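DTor_3x33L (Synthetic construct, PDB 4YY2) is a computationally designed left-handed alpha/alpha toroid, built from three repeats in a closed ring, with no known natural function. Local coordinates at residues 45-50 and 59-64; 10-15 and 77-82. All coordinates share one frame; numbering follows the deposited sequence.

Interaction 1 of 2, residues 45-50 and 59-64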
loop_
_atom_site.group_PDB
_atom_site.type_symbol
_atom_site.label_atom_id
_atom_site.label_comp_id
_atom_site.label_asym_id
_atom_site.label_seq_id
_atom_site.Cartn_x
_atom_site.Cartn_y
_atom_site.Cartn_z
ATOM N N LEU A 45 -5.583 -1.802 2.364
ATOM C CA LEU A 45 -4.235 -1.515 1.893
ATOM C C LEU A 45 -3.294 -1.342 3.064
ATOM O O LEU A 45 -2.168 -1.832 3.074
ATOM C CB LEU A 45 -4.204 -0.277 1.004
ATOM C CG LEU A 45 -4.871 -0.480 -0.397
ATOM C CD1 LEU A 45 -5.033 0.854 -1.107
ATOM C CD2 LEU A 45 -4.097 -1.449 -1.257
ATOM N N LEU A 46 -3.772 -0.627 4.094
ATOM C CA LEU A 46 -2.925 -0.385 5.299
ATOM C C LEU A 46 -2.619 -1.691 6.011
ATOM O O LEU A 46 -1.452 -1.912 6.454
ATOM C CB LEU A 46 -3.631 0.639 6.230
ATOM C CG LEU A 46 -3.656 2.050 5.621
ATOM C CD1 LEU A 46 -4.636 2.911 6.383
ATOM C CD2 LEU A 46 -2.291 2.716 5.539
ATOM N N GLU A 47 -3.607 -2.585 6.118
ATOM C CA GLU A 47 -3.307 -3.882 6.721
ATOM C C GLU A 47 -2.254 -4.668 5.919
ATOM O O GLU A 47 -1.417 -5.403 6.500
ATOM C CB GLU A 47 -4.588 -4.662 6.886
ATOM C CG GLU A 47 -5.493 -4.011 7.929
ATOM C CD GLU A 47 -6.786 -4.764 8.192
ATOM O OE1 GLU A 47 -7.047 -5.796 7.592
ATOM O OE2 GLU A 47 -7.606 -4.281 8.987
ATOM N N LEU A 48 -2.365 -4.604 4.613
ATOM C CA LEU A 48 -1.437 -5.358 3.721
ATOM C C LEU A 48 -0.045 -4.818 3.837
ATOM O O LEU A 48 0.944 -5.583 3.819
ATOM C CB LEU A 48 -1.929 -5.382 2.283
ATOM C CG LEU A 48 -3.182 -6.208 2.005
ATOM C CD1 LEU A 48 -3.739 -5.866 0.632
ATOM C CD2 LEU A 48 -2.882 -7.696 2.139
ATOM N N ILE A 49 0.050 -3.500 3.989
ATOM C CA ILE A 49 1.327 -2.830 4.172
ATOM C C ILE A 49 1.988 -3.204 5.487
ATOM O O ILE A 49 3.206 -3.521 5.528
ATOM C CB ILE A 49 1.196 -1.309 4.030
ATOM C CG1 ILE A 49 0.868 -0.943 2.569
ATOM C CG2 ILE A 49 2.438 -0.605 4.511
ATOM C CD1 ILE A 49 0.312 0.451 2.422
ATOM N N ALA A 50 1.163 -3.286 6.531
ATOM C CA ALA A 50 1.616 -3.735 7.836
ATOM C C ALA A 50 2.185 -5.129 7.793
ATOM O O ALA A 50 3.245 -5.407 8.342
ATOM C CB ALA A 50 0.481 -3.629 8.867
ATOM N N GLU A 59 -0.411 0.332 14.260
ATOM C CA GLU A 59 0.724 1.249 14.079
ATOM C C GLU A 59 0.745 1.887 12.692
ATOM O O GLU A 59 0.983 3.102 12.525
ATOM C CB GLU A 59 2.040 0.516 14.336
ATOM C CG GLU A 59 3.309 1.397 14.266
ATOM C CD GLU A 59 4.559 0.722 14.854
ATOM O OE1 GLU A 59 4.412 -0.054 15.821
ATOM O OE2 GLU A 59 5.708 1.019 14.402
ATOM N N VAL A 60 0.535 1.055 11.674
ATOM C CA VAL A 60 0.513 1.565 10.290
ATOM C C VAL A 60 -0.718 2.492 10.065
ATOM O O VAL A 60 -0.586 3.570 9.456
ATOM C CB VAL A 60 0.544 0.413 9.304
ATOM C CG1 VAL A 60 0.351 0.921 7.894
ATOM C CG2 VAL A 60 1.889 -0.295 9.428
ATOM N N LYS A 61 -1.868 2.065 10.584
ATOM C CA LYS A 61 -3.093 2.883 10.458
ATOM C C LYS A 61 -2.947 4.246 11.157
ATOM O O LYS A 61 -3.336 5.280 10.602
ATOM C CB LYS A 61 -4.336 2.158 10.943
ATOM C CG LYS A 61 -4.702 0.992 10.061
ATOM C CD LYS A 61 -5.795 0.138 10.670
ATOM C CE LYS A 61 -6.075 -1.090 9.820
ATOM N NZ LYS A 61 -7.143 -1.930 10.441
ATOM N N GLU A 62 -2.352 4.262 12.352
ATOM C CA GLU A 62 -2.189 5.536 13.075
ATOM C C GLU A 62 -1.229 6.457 12.385
ATOM O O GLU A 62 -1.473 7.660 12.319
ATOM C CB GLU A 62 -1.811 5.400 14.557
ATOM C CG GLU A 62 -2.931 4.951 15.442
ATOM C CD GLU A 62 -4.137 5.906 15.613
ATOM O OE1 GLU A 62 -4.109 7.098 15.481
ATOM O OE2 GLU A 62 -5.152 5.390 15.990
ATOM N N LYS A 63 -0.165 5.901 11.807
ATOM C CA LYS A 63 0.788 6.722 11.076
ATOM C C LYS A 63 0.127 7.368 9.879
ATOM O O LYS A 63 0.339 8.526 9.626
ATOM C CB LYS A 63 1.975 5.914 10.569
ATOM C CG LYS A 63 3.039 6.747 9.909
ATOM C CD LYS A 63 3.399 8.037 10.652
ATOM C CE LYS A 63 4.787 8.562 10.289
ATOM N NZ LYS A 63 5.159 8.321 8.873
ATOM N N PHE A 64 -0.626 6.581 9.132
ATOM C CA PHE A 64 -1.422 7.070 8.007
ATOM C C PHE A 64 -2.299 8.240 8.428
ATOM O O PHE A 64 -2.291 9.309 7.811
ATOM C CB PHE A 64 -2.265 5.949 7.392
ATOM C CG PHE A 64 -3.127 6.399 6.247
ATOM C CD1 PHE A 64 -2.618 6.509 4.972
ATOM C CD2 PHE A 64 -4.480 6.658 6.457
ATOM C CE1 PHE A 64 -3.442 6.925 3.914
ATOM C CE2 PHE A 64 -5.317 7.012 5.379
ATOM C CZ PHE A 64 -4.806 7.120 4.115
#

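Interaction 2 of 2, residues 10-15 and 77-82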
loop_
_atom_site.group_PDB
_atom_site.type_symbol
_atom_site.label_atom_id
_atom_site.label_comp_id
_atom_site.label_asym_id
_atom_site.label_seq_id
_atom_site.Cartn_x
_atom_site.Cartn_y
_atom_site.Cartn_z
ATOM N N GLU A 10 -4.598 -1.024 -8.416
ATOM C CA GLU A 10 -3.848 -2.147 -8.969
ATOM C C GLU A 10 -2.364 -1.968 -8.903
ATOM O O GLU A 10 -1.638 -2.858 -8.509
ATOM C CB GLU A 10 -4.221 -2.254 -10.404
ATOM C CG GLU A 10 -4.590 -3.613 -10.832
ATOM C CD GLU A 10 -5.057 -3.658 -12.288
ATOM O OE1 GLU A 10 -5.324 -2.585 -12.932
ATOM O OE2 GLU A 10 -5.155 -4.809 -12.769
ATOM N N VAL A 11 -1.900 -0.762 -9.190
ATOM C CA VAL A 11 -0.485 -0.468 -9.073
ATOM C C VAL A 11 -0.022 -0.545 -7.593
ATOM O O VAL A 11 1.053 -1.127 -7.286
ATOM C CB VAL A 11 -0.129 0.878 -9.665
ATOM C CG1 VAL A 11 1.336 1.189 -9.477
ATOM C CG2 VAL A 11 -0.493 0.947 -11.149
ATOM N N LEU A 12 -0.818 0.010 -6.668
ATOM C CA LEU A 12 -0.475 -0.102 -5.238
ATOM C C LEU A 12 -0.379 -1.559 -4.803
ATOM O O LEU A 12 0.582 -1.968 -4.066
ATOM C CB LEU A 12 -1.478 0.637 -4.315
ATOM C CG LEU A 12 -1.439 2.161 -4.493
ATOM C CD1 LEU A 12 -2.582 2.814 -3.737
ATOM C CD2 LEU A 12 -0.101 2.767 -4.110
ATOM N N LEU A 13 -1.324 -2.363 -5.244
ATOM C CA LEU A 13 -1.270 -3.809 -4.907
ATOM C C LEU A 13 -0.044 -4.496 -5.460
ATOM O O LEU A 13 0.509 -5.364 -4.775
ATOM C CB LEU A 13 -2.523 -4.528 -5.363
ATOM C CG LEU A 13 -3.784 -4.109 -4.588
ATOM C CD1 LEU A 13 -5.020 -4.661 -5.281
ATOM C CD2 LEU A 13 -3.794 -4.573 -3.109
ATOM N N GLU A 14 0.417 -4.085 -6.630
ATOM C CA GLU A 14 1.633 -4.642 -7.212
ATOM C C GLU A 14 2.855 -4.271 -6.424
ATOM O O GLU A 14 3.749 -5.105 -6.167
ATOM C CB GLU A 14 1.797 -4.255 -8.685
ATOM C CG GLU A 14 0.767 -4.963 -9.588
ATOM C CD GLU A 14 0.966 -4.678 -11.080
ATOM O OE1 GLU A 14 1.860 -3.889 -11.435
ATOM O OE2 GLU A 14 0.217 -5.240 -11.887
ATOM N N LEU A 15 2.890 -3.022 -5.978
ATOM C CA LEU A 15 3.982 -2.546 -5.158
ATOM C C LEU A 15 4.013 -3.291 -3.827
ATOM O O LEU A 15 5.091 -3.569 -3.293
ATOM C CB LEU A 15 3.913 -1.001 -4.941
ATOM C CG LEU A 15 4.141 -0.182 -6.203
ATOM C CD1 LEU A 15 3.865 1.271 -6.011
ATOM C CD2 LEU A 15 5.526 -0.399 -6.808
ATOM N N VAL A 77 0.959 9.286 1.052
ATOM C CA VAL A 77 1.254 8.564 2.325
ATOM C C VAL A 77 1.382 7.061 2.118
ATOM O O VAL A 77 2.294 6.394 2.671
ATOM C CB VAL A 77 0.223 8.883 3.443
ATOM C CG1 VAL A 77 0.564 8.184 4.727
ATOM C CG2 VAL A 77 0.167 10.388 3.695
ATOM N N LEU A 78 0.452 6.482 1.393
ATOM C CA LEU A 78 0.533 5.033 1.115
ATOM C C LEU A 78 1.845 4.652 0.450
ATOM O O LEU A 78 2.454 3.617 0.796
ATOM C CB LEU A 78 -0.649 4.592 0.248
ATOM C CG LEU A 78 -2.000 4.638 0.989
ATOM C CD1 LEU A 78 -3.157 4.469 0.010
ATOM C CD2 LEU A 78 -2.122 3.560 2.061
ATOM N N LEU A 79 2.268 5.486 -0.504
ATOM C CA LEU A 79 3.541 5.217 -1.178
ATOM C C LEU A 79 4.708 5.248 -0.180
ATOM O O LEU A 79 5.658 4.451 -0.295
ATOM C CB LEU A 79 3.753 6.115 -2.376
ATOM C CG LEU A 79 2.743 5.828 -3.502
ATOM C CD1 LEU A 79 2.696 6.968 -4.507
ATOM C CD2 LEU A 79 3.081 4.517 -4.201
ATOM N N GLU A 80 4.689 6.233 0.701
ATOM C CA GLU A 80 5.741 6.380 1.722
ATOM C C GLU A 80 5.759 5.195 2.691
ATOM O O GLU A 80 6.834 4.654 3.010
ATOM C CB GLU A 80 5.616 7.709 2.444
ATOM C CG GLU A 80 5.848 8.847 1.479
ATOM C CD GLU A 80 5.927 10.220 2.111
ATOM O OE1 GLU A 80 5.706 10.333 3.322
ATOM O OE2 GLU A 80 6.209 11.186 1.349
ATOM N N LEU A 81 4.585 4.700 3.034
ATOM C CA LEU A 81 4.451 3.514 3.843
ATOM C C LEU A 81 4.946 2.268 3.142
ATOM O O LEU A 81 5.596 1.437 3.747
ATOM C CB LEU A 81 3.010 3.349 4.316
ATOM C CG LEU A 81 2.570 4.412 5.310
ATOM C CD1 LEU A 81 1.059 4.404 5.626
ATOM C CD2 LEU A 81 3.362 4.299 6.606
ATOM N N ILE A 82 4.657 2.163 1.850
ATOM C CA ILE A 82 5.173 1.037 1.025
ATOM C C ILE A 82 6.698 1.079 0.895
ATOM O O ILE A 82 7.415 0.052 1.013
ATOM C CB ILE A 82 4.515 1.007 -0.353
ATOM C CG1 ILE A 82 3.048 0.661 -0.208
ATOM C CG2 ILE A 82 5.245 0.013 -1.266
ATOM C CD1 ILE A 82 2.181 0.923 -1.446
#

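Interaction 1 of 2, residues 45-50 and 59-64
Leu-46 and Phe-64 meet in a buried apolar contact between two consecutive helices, 41-53 and 57-69, and Glu-47 and Lys-61 add a salt bridge at its partly exposed margin. The two segments cross steeply, with 124° between their N-to-C directions and their axes 9.1 Å apart. Leu-46 CD1 lies over one face of the Phe-64 ring, 4.1 Å from CD1 to the ring centroid, in a CH-pi contact. Leu-46 CD2 packs against Phe-64 CB at 3.7 Å and also lies near Phe-64 CG. The two side chains cross at about a right angle. With CG anti to the backbone N (chi1 179°), Phe-64 has its ring where Leu-46 CD1 can cover one face. Val-60 CG2 sits 3.7 Å from Ala-50 CB, while Val-60 CG1 packs on Leu-46 CD2 and Ile-49 CG2. Lys-61 stretches out with an extended chain. Its CG rests on Leu-46 CB. Lys-61 NZ bonds Glu-47 OE2 at 2.8 Å, using the anti lone pair of that oxygen. Lys-39 takes the other oxygen, OE1. An alanine in place of Glu-47 would probably leave Lys-61 with a long, weak pairing to Glu-43 and rob Lys-39 of its mate. Helix 74-86 packs on Leu-46, Ile-49 and Phe-64, while helix 8-20 meets Leu-45, Leu-48 and Ile-49.

Interaction 2 of 2, residues 10-15 and 77-82
The backbone N of Ile-82 bonds the O of Leu-78 at 2.8 Å, one turn of helix 74-86 that presents both side chains to helix 8-20. The contact itself is apolar. Leu-12 carries much of it. Leu-12 CD2 comes within 3.6 Å of Leu-79 CD2, methyl to methyl, and Leu-12 CD1 meets Leu-78 CD1 at 4.1 Å. Leu-12 CD2 also touches Ile-82 CD1, at 4.0 Å. Leu-12 therefore divides its two branches among three partners, crossing each of them at about a right angle. Its CG, anti to the carbonyl carbon (chi1 -67°), carries both methyls to segment 77-82. The segments run nearly parallel, 14° apart, with axes separated by 10.9 Å. That spacing is bridged by side chains from both helices. The arrangement belongs to the closed alpha/alpha toroid: the first helix of the chain packs beside the fifth, far away in sequence, consistent with a contact that helps to close the ring. Leu-15 makes the second point of contact, one turn further on. Leu-15 CD1 lies 3.8 Å from Leu-79 CD2, so this one methyl of Leu-79 is shared by two leucines. The CB of Leu-15 packs on Ile-82 CG2 at 4.0 Å. All five touching residues are buried. Leu-79 is also covered by Val-93 and Phe-97 of helix 90-101, and Leu-78 is covered by Leu-46 and Phe-64.

Overall arrangement
The centres of the two interactions lie about 11 Å apart. Interaction 1 joins neighbouring helices 41-53 and 57-69, and interaction 2 joins helices 8-20 and 74-86, which are far apart in sequence. Along the chain the first is nested within the loop closed by the second. Their residues also touch: Leu-46 packs on Leu-81, Phe-64 on Val-77, and Leu-45 on Leu-13. Helices 8-20, 41-53 and 74-86 thus each touch the other two. The centre of interaction 2 lies about 3 Å from the centre of the chain, that of interaction 1 about 8 Å. This is consistent with one apolar core shared by helix-pair packing and ring closure in the designed toroid.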